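Local atomic coordinates of type II restriction enzyme SfiI (PDB entry 2EZV), a protein that recognises the interrupted DNA sequence 5'-GGCCN(5)GGCC-3' as a tetramer and cleaves both strands, giving fragments with terminal 5'-phosphates. Residues Asp252-Asp255 with Glu259-Lys262; Glu17-Arg22 with Pro87-Leu92; Gln116-Ala121 with Thr156-Val161. All coordinates share one frame; numbering follows the deposited sequence.

Overall arrangement
Contact 1 lies at the surface, where strands 249-253 and 259-263 pair as a small hairpin through backbone bonds. Contacts 2 and 3 are buried. Contact 2 ties helix 10-41 to the loop between strands 80-86 and 93-104 with a glutamine amide and a water; contact 3 sets a loop against strand 151-167 of the main sheet, largely by van der Waals packing, close to the bound calcium ion and the DNA. Helix 10-41 links all three: K18 makes a salt bridge to D252 of contact 1, and T20 packs on T157 and I159 of contact 3. Contacts 1 and 2 also touch a second subunit, whereas contact 3 touches no other protein chain.

Contact 1. Residues Asp252-Asp255 with Glu259-Lys262; sequences DLND and EVTK
D252 and V260 pair across a two-stranded antiparallel beta hairpin, strands 249-253 and 259-263, and form the last hydrogen-bonded pair before the connecting loop. D252 N donates to V260 O at 2.9 Å, nearly straight at 174°, and V260 N returns a bond to D252 O, also 2.9 Å. One step closer to the loop, L253 and E259 make a non-hydrogen-bonded pair, with their CA atoms only 4.4 Å apart and their side chains on the face of the hairpin away from D252 and V260.

The side chain of V260 reaches N254, just past the end of the first strand. Its CB stands 4.2 Å from N254 OD1, at the margin of contact. CG1 lies anti to the backbone N (chi1 174°), which puts CG2 anti to the carbonyl carbon and turns it to N254. There CG2 is the touching tip: it sits 3.3 Å from N254 OD1 and equally near ND2, the methyl coming in obliquely from one side of the amide plane, with the two side chains crossing at about a right angle. This is van der Waals contact, with no hydrogen bond between the pair.

D252 is buried, and its carboxylate leads away from the second strand. OD1 accepts the backbone N of L253 on its anti side and also forms a salt bridge with K18 of helix 10-41, while OD2 takes the indole NE1 of W250. Three donors thus grip the acid, fixing its rotation and probably stabilising its charge. M1 of a second subunit packs against the same residue. On the other face of the hairpin, E259 CG rests 3.8 Å from D252 O.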
loop_
_atom_site.group_PDB
_atom_site.type_symbol
_atom_site.label_atom_id
_atom_site.label_comp_id
_atom_site.label_asym_id
_atom_site.label_seq_id
_atom_site.Cartn_x
_atom_site.Cartn_y
_atom_site.Cartn_z
ATOM N N ASP D 252 4.477 27.358 15.319
ATOM C CA ASP D 252 4.781 26.622 16.535
ATOM C C ASP D 252 4.978 27.607 17.680
ATOM O O ASP D 252 4.752 28.807 17.520
ATOM C CB ASP D 252 6.067 25.825 16.324
ATOM C CG ASP D 252 6.040 24.481 17.009
ATOM O OD1 ASP D 252 5.507 24.402 18.138
ATOM O OD2 ASP D 252 6.564 23.511 16.417
ATOM N N LEU D 253 5.398 27.106 18.836
ATOM C CA LEU D 253 5.643 27.986 19.967
ATOM C C LEU D 253 6.965 27.635 20.635
ATOM O O LEU D 253 7.261 26.467 20.868
ATOM C CB LEU D 253 4.495 27.904 20.984
ATOM C CG LEU D 253 4.592 26.969 22.194
ATOM C CD1 LEU D 253 3.371 27.179 23.070
ATOM C CD2 LEU D 253 4.688 25.513 21.743
ATOM N N ASN D 254 7.764 28.660 20.913
ATOM C CA ASN D 254 9.061 28.492 21.568
ATOM C C ASN D 254 8.946 27.736 22.880
ATOM O O ASN D 254 7.847 27.520 23.397
ATOM C CB ASN D 254 9.710 29.851 21.828
ATOM C CG ASN D 254 10.348 30.441 20.585
ATOM O OD1 ASN D 254 10.761 29.712 19.684
ATOM N ND2 ASN D 254 10.429 31.764 20.534
ATOM N N ASP D 255 10.106 27.319 23.397
ATOM C CA ASP D 255 10.150 26.628 24.678
ATOM C C ASP D 255 10.014 27.760 25.690
ATOM O O ASP D 255 9.768 27.537 26.875
ATOM C CB ASP D 255 11.486 25.906 24.873
ATOM C CG ASP D 255 11.584 24.636 24.053
ATOM O OD1 ASP D 255 10.644 23.815 24.130
ATOM O OD2 ASP D 255 12.598 24.459 23.341
ATOM N N GLU D 259 5.196 32.685 20.166
ATOM C CA GLU D 259 4.796 32.144 18.872
ATOM C C GLU D 259 5.885 32.341 17.832
ATOM O O GLU D 259 6.555 33.364 17.805
ATOM C CB GLU D 259 3.505 32.804 18.391
ATOM C CG GLU D 259 2.883 32.116 17.191
ATOM C CD GLU D 259 1.633 32.820 16.695
ATOM O OE1 GLU D 259 0.735 33.094 17.520
ATOM O OE2 GLU D 259 1.549 33.090 15.476
ATOM N N VAL D 260 6.054 31.351 16.967
ATOM C CA VAL D 260 7.073 31.417 15.935
ATOM C C VAL D 260 6.593 30.747 14.657
ATOM O O VAL D 260 5.727 29.868 14.690
ATOM C CB VAL D 260 8.370 30.722 16.407
ATOM C CG1 VAL D 260 9.390 30.668 15.278
ATOM C CG2 VAL D 260 8.950 31.473 17.591
ATOM N N THR D 261 7.153 31.177 13.536
ATOM C CA THR D 261 6.817 30.605 12.244
ATOM C C THR D 261 8.122 30.332 11.538
ATOM O O THR D 261 9.107 31.047 11.724
ATOM C CB THR D 261 5.957 31.566 11.380
ATOM O OG1 THR D 261 4.587 31.486 11.794
ATOM C CG2 THR D 261 6.049 31.206 9.911
ATOM N N LYS D 262 8.125 29.284 10.733
ATOM C CA LYS D 262 9.302 28.903 9.994
ATOM C C LYS D 262 8.818 28.296 8.697
ATOM O O LYS D 262 7.669 27.865 8.598
ATOM C CB LYS D 262 10.100 27.849 10.771
ATOM C CG LYS D 262 9.304 26.567 11.058
ATOM C CD LYS D 262 10.159 25.448 11.648
ATOM C CE LYS D 262 11.123 24.889 10.624
ATOM N NZ LYS D 262 11.856 23.688 11.123
#

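Contact 2. Residues Glu17-Arg22 with Pro87-Leu92; sequences EKQTLR and PSPHGL
Q19 reaches from helix 10-41 to the loop joining strands 80-86 and 93-104, and both ends of its amide are used. NE2 donates to P87 O at 3.0 Å; the acceptor lies near the amide plane, but the bond is bent, with an N-H...O angle of 140°. OE1 accepts from a water at 2.7 Å, and this water is also hydrogen-bonded to H90 NE2. S88 CB sits in front of the amide end, off to one side of its plane, 3.7 Å from OE1 and nearly as close to NE2. The glutamine holds CG between its backbone N and carbonyl carbon (chi1 75°), then runs out extended to span the distance to the loop. A leucine in place of Q19 would probably leave P87 O and the bridging water without their partner on the helix.

Behind these contacts, the loop is shaped by a type I beta turn from S88 to G91. S88 OG braces it twice, accepting H90 N in an ST turn and donating to G91 O on a lone pair in the carbonyl plane. P89 CG lies over the centre of the H90 ring, 4.2 Å above its plane. Farther out, L86 of strand 80-86 touches Q19, as does P89 of a second subunit.

One neutral amide serves a carbonyl with its N-H and a water with its oxygen, joining helix to loop through polar bonds in a buried setting without adding a charge.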
loop_
_atom_site.group_PDB
_atom_site.type_symbol
_atom_site.label_atom_id
_atom_site.label_comp_id
_atom_site.label_asym_id
_atom_site.label_seq_id
_atom_site.Cartn_x
_atom_site.Cartn_y
_atom_site.Cartn_z
ATOM N N GLU D 17 -0.634 14.920 19.544
ATOM C CA GLU D 17 -1.579 15.559 18.637
ATOM C C GLU D 17 -0.753 16.452 17.724
ATOM O O GLU D 17 -1.009 16.552 16.526
ATOM C CB GLU D 17 -2.633 16.369 19.404
ATOM C CG GLU D 17 -3.760 15.506 19.959
ATOM C CD GLU D 17 -4.799 16.283 20.767
ATOM O OE1 GLU D 17 -5.831 15.684 21.136
ATOM O OE2 GLU D 17 -4.595 17.484 21.044
ATOM N N LYS D 18 0.274 17.062 18.297
ATOM C CA LYS D 18 1.144 17.942 17.534
ATOM C C LYS D 18 1.879 17.204 16.416
ATOM O O LYS D 18 1.928 17.691 15.292
ATOM C CB LYS D 18 2.161 18.613 18.459
ATOM C CG LYS D 18 2.883 19.791 17.833
ATOM C CD LYS D 18 3.887 20.348 18.817
ATOM C CE LYS D 18 4.531 21.623 18.319
ATOM N NZ LYS D 18 5.570 22.121 19.277
ATOM N N GLN D 19 2.445 16.032 16.708
ATOM C CA GLN D 19 3.156 15.308 15.657
ATOM C C GLN D 19 2.174 14.719 14.647
ATOM O O GLN D 19 2.513 14.515 13.484
ATOM C CB GLN D 19 4.091 14.226 16.236
ATOM C CG GLN D 19 3.444 12.957 16.770
ATOM C CD GLN D 19 4.484 11.930 17.224
ATOM O OE1 GLN D 19 5.278 12.196 18.118
ATOM N NE2 GLN D 19 4.475 10.756 16.605
ATOM N N THR D 20 0.948 14.462 15.085
ATOM C CA THR D 20 -0.076 13.947 14.176
ATOM C C THR D 20 -0.371 15.083 13.192
ATOM O O THR D 20 -0.381 14.891 11.978
ATOM C CB THR D 20 -1.366 13.589 14.924
ATOM O OG1 THR D 20 -1.128 12.455 15.762
ATOM C CG2 THR D 20 -2.494 13.273 13.949
ATOM N N LEU D 21 -0.565 16.280 13.734
ATOM C CA LEU D 21 -0.860 17.446 12.920
ATOM C C LEU D 21 0.286 17.758 11.960
ATOM O O LEU D 21 0.060 17.972 10.762
ATOM C CB LEU D 21 -1.141 18.640 13.828
ATOM C CG LEU D 21 -1.783 19.912 13.257
ATOM C CD1 LEU D 21 -0.754 21.000 13.190
ATOM C CD2 LEU D 21 -2.388 19.652 11.901
ATOM N N ARG D 22 1.512 17.773 12.483
ATOM C CA ARG D 22 2.687 18.068 11.668
ATOM C C ARG D 22 2.781 17.163 10.444
ATOM O O ARG D 22 3.037 17.634 9.336
ATOM C CB ARG D 22 3.970 17.931 12.498
ATOM C CG ARG D 22 5.214 18.346 11.735
ATOM C CD ARG D 22 5.112 19.811 11.298
ATOM N NE ARG D 22 6.224 20.232 10.447
ATOM C CZ ARG D 22 6.378 19.866 9.177
ATOM N NH1 ARG D 22 5.488 19.064 8.601
ATOM N NH2 ARG D 22 7.417 20.312 8.473
ATOM N N PRO D 87 3.913 5.622 16.104
ATOM C CA PRO D 87 5.173 5.529 16.848
ATOM C C PRO D 87 5.567 6.875 17.446
ATOM O O PRO D 87 5.373 7.917 16.825
ATOM C CB PRO D 87 6.166 5.040 15.794
ATOM C CG PRO D 87 5.605 5.547 14.519
ATOM C CD PRO D 87 4.112 5.345 14.671
ATOM N N SER D 88 6.102 6.852 18.660
ATOM C CA SER D 88 6.528 8.081 19.316
ATOM C C SER D 88 7.394 7.733 20.515
ATOM O O SER D 88 7.466 6.587 20.922
ATOM C CB SER D 88 5.319 8.895 19.790
ATOM O OG SER D 88 4.820 8.390 21.010
ATOM N N PRO D 89 8.058 8.727 21.101
ATOM C CA PRO D 89 8.894 8.400 22.254
ATOM C C PRO D 89 8.070 8.082 23.491
ATOM O O PRO D 89 8.579 7.518 24.452
ATOM C CB PRO D 89 9.763 9.646 22.407
ATOM C CG PRO D 89 8.863 10.729 21.920
ATOM C CD PRO D 89 8.228 10.133 20.700
ATOM N N HIS D 90 6.787 8.430 23.459
ATOM C CA HIS D 90 5.909 8.169 24.589
ATOM C C HIS D 90 5.497 6.704 24.567
ATOM O O HIS D 90 4.995 6.167 25.561
ATOM C CB HIS D 90 4.648 9.026 24.499
ATOM C CG HIS D 90 4.899 10.438 24.075
ATOM N ND1 HIS D 90 5.710 11.298 24.783
ATOM C CD2 HIS D 90 4.412 11.153 23.033
ATOM C CE1 HIS D 90 5.710 12.482 24.197
ATOM N NE2 HIS D 90 4.929 12.420 23.134
ATOM N N GLY D 91 5.702 6.075 23.416
ATOM C CA GLY D 91 5.343 4.680 23.227
ATOM C C GLY D 91 4.665 4.508 21.875
ATOM O O GLY D 91 4.355 5.498 21.203
ATOM N N LEU D 92 4.457 3.263 21.456
ATOM C CA LEU D 92 3.786 3.000 20.186
ATOM C C LEU D 92 2.291 3.061 20.501
ATOM O O LEU D 92 1.682 2.082 20.954
ATOM C CB LEU D 92 4.160 1.623 19.658
ATOM C CG LEU D 92 3.481 1.236 18.352
ATOM C CD1 LEU D 92 3.964 2.152 17.230
ATOM C CD2 LEU D 92 3.800 -0.233 18.040
HETATM O O HOH W 1 4.401 12.974 20.582
#

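Contact 3. Residues Gln116-Ala121 with Thr156-Val161; sequences QLPMDA and TTSIFV
Strand 151-167 belongs to the central mixed sheet of this PD-(D/E)XK-clan nuclease, and here it is met by the loop between strands 110-112 and 121-124, beside the metal site. P118 points toward the strand and brings the CG corner of its ring to S158: CG is 3.4 Å from S158 OG and 3.5 Å from S158 CB. Two residues on, F160 turns the tip of its ring to Q116. Its CZ meets Q116 CB at 3.8 Å, an edge approach near the ring plane, with Q116 O also at that edge. The phenyl has CG anti to its carbonyl carbon (chi1 -69°), a setting that carries the ring out to the loop. A water spans the two segments, donating to Q116 O at 3.0 Å and making a weak bond with S158 OG.

Beyond CB the Q116 side chain leads off to within about 4 Å of the calcium ion bound at D79, D100 and A101; its OE1 accepts from Q113 N and K102 NZ, two donors that hold that oxygen in place. L186 of strand 176-186 touches both P118 and F160. T157 and I159 point away from the loop and pack on T20 of helix 10-41, so the strand lies between loop and helix.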
loop_
_atom_site.group_PDB
_atom_site.type_symbol
_atom_site.label_atom_id
_atom_site.label_comp_id
_atom_site.label_asym_id
_atom_site.label_seq_id
_atom_site.Cartn_x
_atom_site.Cartn_y
_atom_site.Cartn_z
ATOM N N GLN D 116 -18.742 15.786 15.707
ATOM C CA GLN D 116 -17.364 16.136 15.389
ATOM C C GLN D 116 -16.682 16.851 16.555
ATOM O O GLN D 116 -15.470 17.028 16.546
ATOM C CB GLN D 116 -17.329 17.027 14.144
ATOM C CG GLN D 116 -18.143 16.479 12.974
ATOM C CD GLN D 116 -18.225 17.438 11.790
ATOM O OE1 GLN D 116 -18.536 18.622 11.943
ATOM N NE2 GLN D 116 -17.955 16.922 10.603
ATOM N N LEU D 117 -17.468 17.255 17.551
ATOM C CA LEU D 117 -16.951 17.954 18.727
ATOM C C LEU D 117 -16.178 16.976 19.629
ATOM O O LEU D 117 -16.750 16.032 20.172
ATOM C CB LEU D 117 -18.111 18.577 19.516
ATOM C CG LEU D 117 -17.896 19.912 20.250
ATOM C CD1 LEU D 117 -18.897 20.017 21.398
ATOM C CD2 LEU D 117 -16.484 20.011 20.797
ATOM N N PRO D 118 -14.863 17.204 19.802
ATOM C CA PRO D 118 -13.956 16.383 20.617
ATOM C C PRO D 118 -14.139 16.447 22.138
ATOM O O PRO D 118 -13.928 15.450 22.831
ATOM C CB PRO D 118 -12.567 16.877 20.196
ATOM C CG PRO D 118 -12.797 17.461 18.824
ATOM C CD PRO D 118 -14.097 18.183 19.016
ATOM N N MET D 119 -14.501 17.616 22.658
ATOM C CA MET D 119 -14.703 17.779 24.100
ATOM C C MET D 119 -15.960 18.588 24.411
ATOM O O MET D 119 -16.430 19.348 23.568
ATOM C CB MET D 119 -13.496 18.478 24.730
ATOM C CG MET D 119 -13.210 19.843 24.138
ATOM S SD MET D 119 -12.008 20.755 25.103
ATOM C CE MET D 119 -10.499 19.828 24.741
ATOM N N ASP D 120 -16.497 18.429 25.621
ATOM C CA ASP D 120 -17.687 19.178 26.021
ATOM C C ASP D 120 -17.403 20.669 25.869
ATOM O O ASP D 120 -16.342 21.150 26.272
ATOM C CB ASP D 120 -18.062 18.891 27.476
ATOM C CG ASP D 120 -18.318 17.424 27.737
ATOM O OD1 ASP D 120 -18.761 16.712 26.812
ATOM O OD2 ASP D 120 -18.087 16.983 28.880
ATOM N N ALA D 121 -18.354 21.400 25.300
ATOM C CA ALA D 121 -18.175 22.829 25.081
ATOM C C ALA D 121 -19.087 23.690 25.940
ATOM O O ALA D 121 -20.107 23.228 26.446
ATOM C CB ALA D 121 -18.397 23.152 23.612
ATOM N N THR D 156 -8.322 8.838 20.218
ATOM C CA THR D 156 -8.992 9.592 19.177
ATOM C C THR D 156 -8.268 10.918 19.005
ATOM O O THR D 156 -8.005 11.613 19.983
ATOM C CB THR D 156 -10.477 9.850 19.586
ATOM O OG1 THR D 156 -11.324 8.923 18.897
ATOM C CG2 THR D 156 -10.905 11.273 19.279
ATOM N N THR D 157 -7.930 11.259 17.770
ATOM C CA THR D 157 -7.265 12.524 17.486
ATOM C C THR D 157 -8.070 13.231 16.406
ATOM O O THR D 157 -8.199 12.733 15.286
ATOM C CB THR D 157 -5.811 12.316 17.010
ATOM O OG1 THR D 157 -5.043 11.765 18.082
ATOM C CG2 THR D 157 -5.177 13.650 16.584
ATOM N N SER D 158 -8.599 14.400 16.750
ATOM C CA SER D 158 -9.444 15.166 15.841
ATOM C C SER D 158 -8.746 16.251 15.046
ATOM O O SER D 158 -8.089 17.132 15.609
ATOM C CB SER D 158 -10.600 15.781 16.624
ATOM O OG SER D 158 -11.318 14.768 17.307
ATOM N N ILE D 159 -8.933 16.202 13.730
ATOM C CA ILE D 159 -8.317 17.170 12.837
ATOM C C ILE D 159 -9.261 17.726 11.768
ATOM O O ILE D 159 -10.107 17.010 11.235
ATOM C CB ILE D 159 -7.095 16.532 12.167
ATOM C CG1 ILE D 159 -6.115 16.119 13.268
ATOM C CG2 ILE D 159 -6.434 17.516 11.183
ATOM C CD1 ILE D 159 -5.027 15.214 12.814
ATOM N N PHE D 160 -9.104 19.006 11.459
ATOM C CA PHE D 160 -9.935 19.659 10.456
ATOM C C PHE D 160 -9.133 20.382 9.385
ATOM O O PHE D 160 -8.271 21.211 9.687
ATOM C CB PHE D 160 -10.892 20.650 11.117
ATOM C CG PHE D 160 -11.966 19.996 11.933
ATOM C CD1 PHE D 160 -11.690 19.494 13.197
ATOM C CD2 PHE D 160 -13.251 19.861 11.422
ATOM C CE1 PHE D 160 -12.679 18.864 13.941
ATOM C CE2 PHE D 160 -14.247 19.235 12.154
ATOM C CZ PHE D 160 -13.963 18.734 13.418
ATOM N N VAL D 161 -9.422 20.051 8.130
ATOM C CA VAL D 161 -8.752 20.676 6.996
ATOM C C VAL D 161 -9.816 21.599 6.411
ATOM O O VAL D 161 -10.856 21.144 5.943
ATOM C CB VAL D 161 -8.323 19.621 5.966
ATOM C CG1 VAL D 161 -7.399 20.222 4.963
ATOM C CG2 VAL D 161 -7.641 18.474 6.670
HETATM O O HOH W 2 -13.477 15.560 14.822
#